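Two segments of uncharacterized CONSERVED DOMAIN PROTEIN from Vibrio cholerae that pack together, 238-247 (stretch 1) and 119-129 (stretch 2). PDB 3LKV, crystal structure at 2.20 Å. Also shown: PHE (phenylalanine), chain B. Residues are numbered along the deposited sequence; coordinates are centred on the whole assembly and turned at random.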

# COMPACT_ATOMS: atom_id res chain seq x y z
N SER A 238 22.43 -15.50 12.90
CA SER A 238 21.94 -15.89 11.58
C SER A 238 22.88 -15.47 10.50
O SER A 238 23.66 -14.52 10.68
CB SER A 238 20.57 -15.27 11.33
OG SER A 238 20.68 -13.85 11.33
N LEU A 239 22.80 -16.13 9.35
CA LEU A 239 23.60 -15.71 8.20
C LEU A 239 22.73 -15.71 6.94
O LEU A 239 22.82 -16.60 6.10
CB LEU A 239 24.84 -16.60 8.05
CG LEU A 239 25.84 -16.20 6.97
CD1 LEU A 239 26.47 -14.86 7.35
CD2 LEU A 239 26.90 -17.29 6.75
N GLY A 240 21.88 -14.71 6.83
CA GLY A 240 20.86 -14.71 5.78
C GLY A 240 21.08 -13.66 4.72
O GLY A 240 21.91 -12.76 4.87
N PHE A 241 20.31 -13.76 3.64
CA PHE A 241 20.35 -12.75 2.58
C PHE A 241 19.51 -11.56 2.97
O PHE A 241 18.76 -11.58 3.96
CB PHE A 241 19.79 -13.32 1.27
CG PHE A 241 20.57 -14.48 0.75
CD1 PHE A 241 21.86 -14.30 0.31
CD2 PHE A 241 20.04 -15.76 0.75
CE1 PHE A 241 22.62 -15.40 -0.14
CE2 PHE A 241 20.78 -16.82 0.28
CZ PHE A 241 22.09 -16.64 -0.15
N ASP A 242 19.66 -10.51 2.17
CA ASP A 242 18.89 -9.30 2.31
C ASP A 242 17.71 -9.43 1.33
O ASP A 242 17.88 -9.24 0.14
CB ASP A 242 19.77 -8.07 1.99
CG ASP A 242 19.00 -6.76 2.07
OD1 ASP A 242 17.74 -6.77 2.12
OD2 ASP A 242 19.67 -5.72 2.10
N TYR A 243 16.55 -9.80 1.83
CA TYR A 243 15.43 -10.12 0.94
C TYR A 243 14.88 -8.85 0.27
O TYR A 243 14.31 -8.93 -0.82
CB TYR A 243 14.36 -10.97 1.65
CG TYR A 243 14.81 -12.39 1.80
CD1 TYR A 243 15.51 -12.82 2.92
CD2 TYR A 243 14.58 -13.29 0.78
CE1 TYR A 243 15.95 -14.16 3.01
CE2 TYR A 243 15.01 -14.59 0.85
CZ TYR A 243 15.72 -15.03 1.95
OH TYR A 243 16.13 -16.35 2.01
N TYR A 244 15.04 -7.68 0.90
CA TYR A 244 14.58 -6.44 0.26
C TYR A 244 15.38 -6.26 -1.03
O TYR A 244 14.81 -6.01 -2.06
CB TYR A 244 14.68 -5.23 1.20
CG TYR A 244 14.33 -3.94 0.55
CD1 TYR A 244 13.03 -3.50 0.49
CD2 TYR A 244 15.30 -3.13 -0.01
CE1 TYR A 244 12.68 -2.30 -0.13
CE2 TYR A 244 14.98 -1.91 -0.61
CZ TYR A 244 13.66 -1.51 -0.68
OH TYR A 244 13.32 -0.30 -1.29
N GLN A 245 16.70 -6.47 -1.00
CA GLN A 245 17.51 -6.28 -2.20
C GLN A 245 17.24 -7.30 -3.26
O GLN A 245 17.37 -7.02 -4.46
CB GLN A 245 19.02 -6.26 -1.88
CG GLN A 245 19.50 -5.00 -1.11
CD GLN A 245 19.06 -3.67 -1.77
OE1 GLN A 245 18.99 -3.56 -3.00
NE2 GLN A 245 18.74 -2.70 -0.94
N ILE A 246 16.94 -8.51 -2.84
CA ILE A 246 16.51 -9.54 -3.80
C ILE A 246 15.23 -9.09 -4.50
O ILE A 246 15.06 -9.26 -5.68
CB ILE A 246 16.22 -10.88 -3.07
CG1 ILE A 246 17.52 -11.51 -2.57
CG2 ILE A 246 15.40 -11.87 -4.00
CD1 ILE A 246 17.28 -12.74 -1.60
N GLY A 247 14.30 -8.50 -3.76
CA GLY A 247 13.11 -7.94 -4.39
C GLY A 247 13.49 -6.84 -5.38
O GLY A 247 12.99 -6.83 -6.50
N PHE B . 13.44 -19.71 -0.25
CA PHE B . 12.08 -20.07 0.30
C PHE B . 11.29 -20.85 -0.80
O PHE B . 11.97 -21.37 -1.73
CB PHE B . 11.32 -18.84 0.81
CG PHE B . 11.82 -18.36 2.17
CD1 PHE B . 11.53 -19.08 3.34
CD2 PHE B . 12.58 -17.21 2.29
CE1 PHE B . 11.99 -18.68 4.55
CE2 PHE B . 13.03 -16.79 3.50
CZ PHE B . 12.77 -17.51 4.64
OXT PHE B . 10.05 -21.02 -0.78
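Stretch 2 119-129: GLSDLSPVEQH

Stretch 2 enters as a strand (Gly 119 to Ser 121), crosses a loop and turns into a helix that starts at Val 126, with Pro 125 at the N-cap position. Stretch 1 has the same order of elements: a strand already under way at Ser 238, a short linker, and a helix from Tyr 243 onward. The two run in opposite senses, so that the CA of Leu 239 lies 7.0 Å from the CA of His 129, the CA of Phe 241 lies 7.4 Å from the CA of Asp 122, and the CA of Ile 246 lies 7.5 Å from the CA of Leu 120. The strand of each segment thus lies near the helix of the other, and together they bury 462 Å².

At the first end, Leu 239 points toward stretch 2 with chi1 t and chi2 p, which brings its CD2 to 3.7 Å from NE2 of Gln 128, a side chain extended through t and t. The CB of His 129 points sideways, but its m rotamer swings the imidazole back to the strand, where NE2 donates a hydrogen bond to the carbonyl O of Leu 239 (2.9 Å, 151°). This acceptor lies near the plane of the ring, as in-plane donation requires, and CD2 of His 129 packs 3.7 Å from CB of Leu 239.

Phe 241, chi1 m, directs its ring into the loop. Ring edge meets backbone oxygens: CE2 of Phe 241 is 3.3 Å from O of Asp 122 and its CZ 3.3 Å from O of Leu 123, an arrangement that sets the slightly positive ring hydrogens against carbonyl groups. CZ of Phe 241 also lies 4.3 Å from CD of Pro 125, an apolar contact.

Asp 122 adopts the p rotamer and points toward stretch 1. Tyr 243 starts sideways, yet with chi1 at -76° the long ring carries its hydroxyl to the carboxylate, and OH donates to OD2 of Asp 122 in a very short hydrogen bond of 2.5 Å. OD2 of Asp 122 also accepts from N of the bound phenylalanine at 2.8 Å, so one oxygen joins ligand and tyrosine; OH of Tyr 243 also comes within 3.5 Å of the ligand CE2.

Behind this, Asp 242 (chi1 t) caps the helix through OD1, accepting from N of Gln 245 at 3.3 Å and, weakly, from N of Tyr 244 at 3.1 Å. One turn on, Ile 246, m and t, reaches stretch 2 with CD1 4.2 Å from CB of Asp 122. Leu 120, whose chi1 of -92° falls between wells, places CD1 3.6 Å from O of Ile 246 and 4.5 Å from its CG2.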

# COMPACT_ATOMS: atom_id res chain seq x y z
N GLY A 119 14.06 -16.06 -13.08
CA GLY A 119 14.02 -15.33 -11.81
C GLY A 119 15.23 -15.46 -10.91
O GLY A 119 16.35 -15.58 -11.37
N LEU A 120 15.00 -15.44 -9.62
CA LEU A 120 16.06 -15.30 -8.62
C LEU A 120 15.97 -16.39 -7.55
O LEU A 120 14.90 -16.63 -6.95
CB LEU A 120 15.99 -13.94 -7.98
CG LEU A 120 16.81 -12.78 -8.55
CD1 LEU A 120 16.22 -11.34 -8.39
CD2 LEU A 120 18.20 -12.84 -7.88
N SER A 121 17.11 -17.01 -7.28
CA SER A 121 17.22 -17.99 -6.24
C SER A 121 17.89 -17.47 -4.96
O SER A 121 18.90 -16.74 -5.05
CB SER A 121 18.04 -19.18 -6.76
OG SER A 121 18.33 -20.05 -5.67
N ASP A 122 17.37 -17.89 -3.80
CA ASP A 122 18.00 -17.57 -2.46
C ASP A 122 18.61 -18.81 -1.81
O ASP A 122 18.45 -19.04 -0.61
CB ASP A 122 17.04 -16.90 -1.47
CG ASP A 122 15.87 -17.81 -1.05
OD1 ASP A 122 15.51 -18.65 -1.88
OD2 ASP A 122 15.31 -17.68 0.08
N LEU A 123 19.30 -19.60 -2.62
CA LEU A 123 19.88 -20.86 -2.19
C LEU A 123 20.78 -20.61 -0.98
O LEU A 123 21.65 -19.82 -1.10
CB LEU A 123 20.69 -21.51 -3.30
CG LEU A 123 21.43 -22.78 -2.85
CD1 LEU A 123 20.42 -23.82 -2.37
CD2 LEU A 123 22.32 -23.37 -3.96
N SER A 124 20.50 -21.22 0.18
CA SER A 124 21.28 -21.01 1.39
C SER A 124 22.66 -21.65 1.29
O SER A 124 22.77 -22.74 0.80
CB SER A 124 20.59 -21.69 2.55
OG SER A 124 19.35 -21.08 2.80
N PRO A 125 23.70 -20.99 1.78
CA PRO A 125 25.00 -21.67 1.89
C PRO A 125 25.02 -22.55 3.16
O PRO A 125 25.56 -22.18 4.22
CB PRO A 125 25.98 -20.51 2.02
CG PRO A 125 25.17 -19.45 2.78
CD PRO A 125 23.70 -19.67 2.45
N VAL A 126 24.42 -23.73 3.05
CA VAL A 126 24.25 -24.60 4.21
C VAL A 126 25.63 -24.97 4.85
O VAL A 126 25.79 -24.91 6.07
CB VAL A 126 23.41 -25.84 3.80
CG1 VAL A 126 23.33 -26.91 4.92
CG2 VAL A 126 22.03 -25.37 3.31
N GLU A 127 26.60 -25.36 4.02
CA GLU A 127 27.95 -25.70 4.50
C GLU A 127 28.53 -24.58 5.36
O GLU A 127 29.05 -24.78 6.46
CB GLU A 127 28.88 -25.98 3.30
CG GLU A 127 30.42 -26.16 3.64
CD GLU A 127 30.75 -27.39 4.49
OE1 GLU A 127 31.91 -27.47 4.98
OE2 GLU A 127 29.86 -28.28 4.68
N GLN A 128 28.41 -23.38 4.85
CA GLN A 128 28.88 -22.23 5.60
C GLN A 128 28.10 -22.07 6.93
O GLN A 128 28.68 -21.74 7.96
CB GLN A 128 28.81 -21.02 4.69
CG GLN A 128 29.52 -19.80 5.13
CD GLN A 128 29.38 -18.62 4.13
OE1 GLN A 128 28.84 -18.76 3.02
NE2 GLN A 128 29.90 -17.47 4.53
N HIS A 129 26.80 -22.37 6.94
CA HIS A 129 26.05 -22.30 8.18
C HIS A 129 26.52 -23.36 9.22
O HIS A 129 26.58 -23.08 10.40
CB HIS A 129 24.54 -22.49 7.94
CG HIS A 129 23.89 -21.36 7.21
ND1 HIS A 129 22.64 -21.47 6.64
CD2 HIS A 129 24.30 -20.09 6.96
CE1 HIS A 129 22.32 -20.32 6.06
NE2 HIS A 129 23.30 -19.46 6.25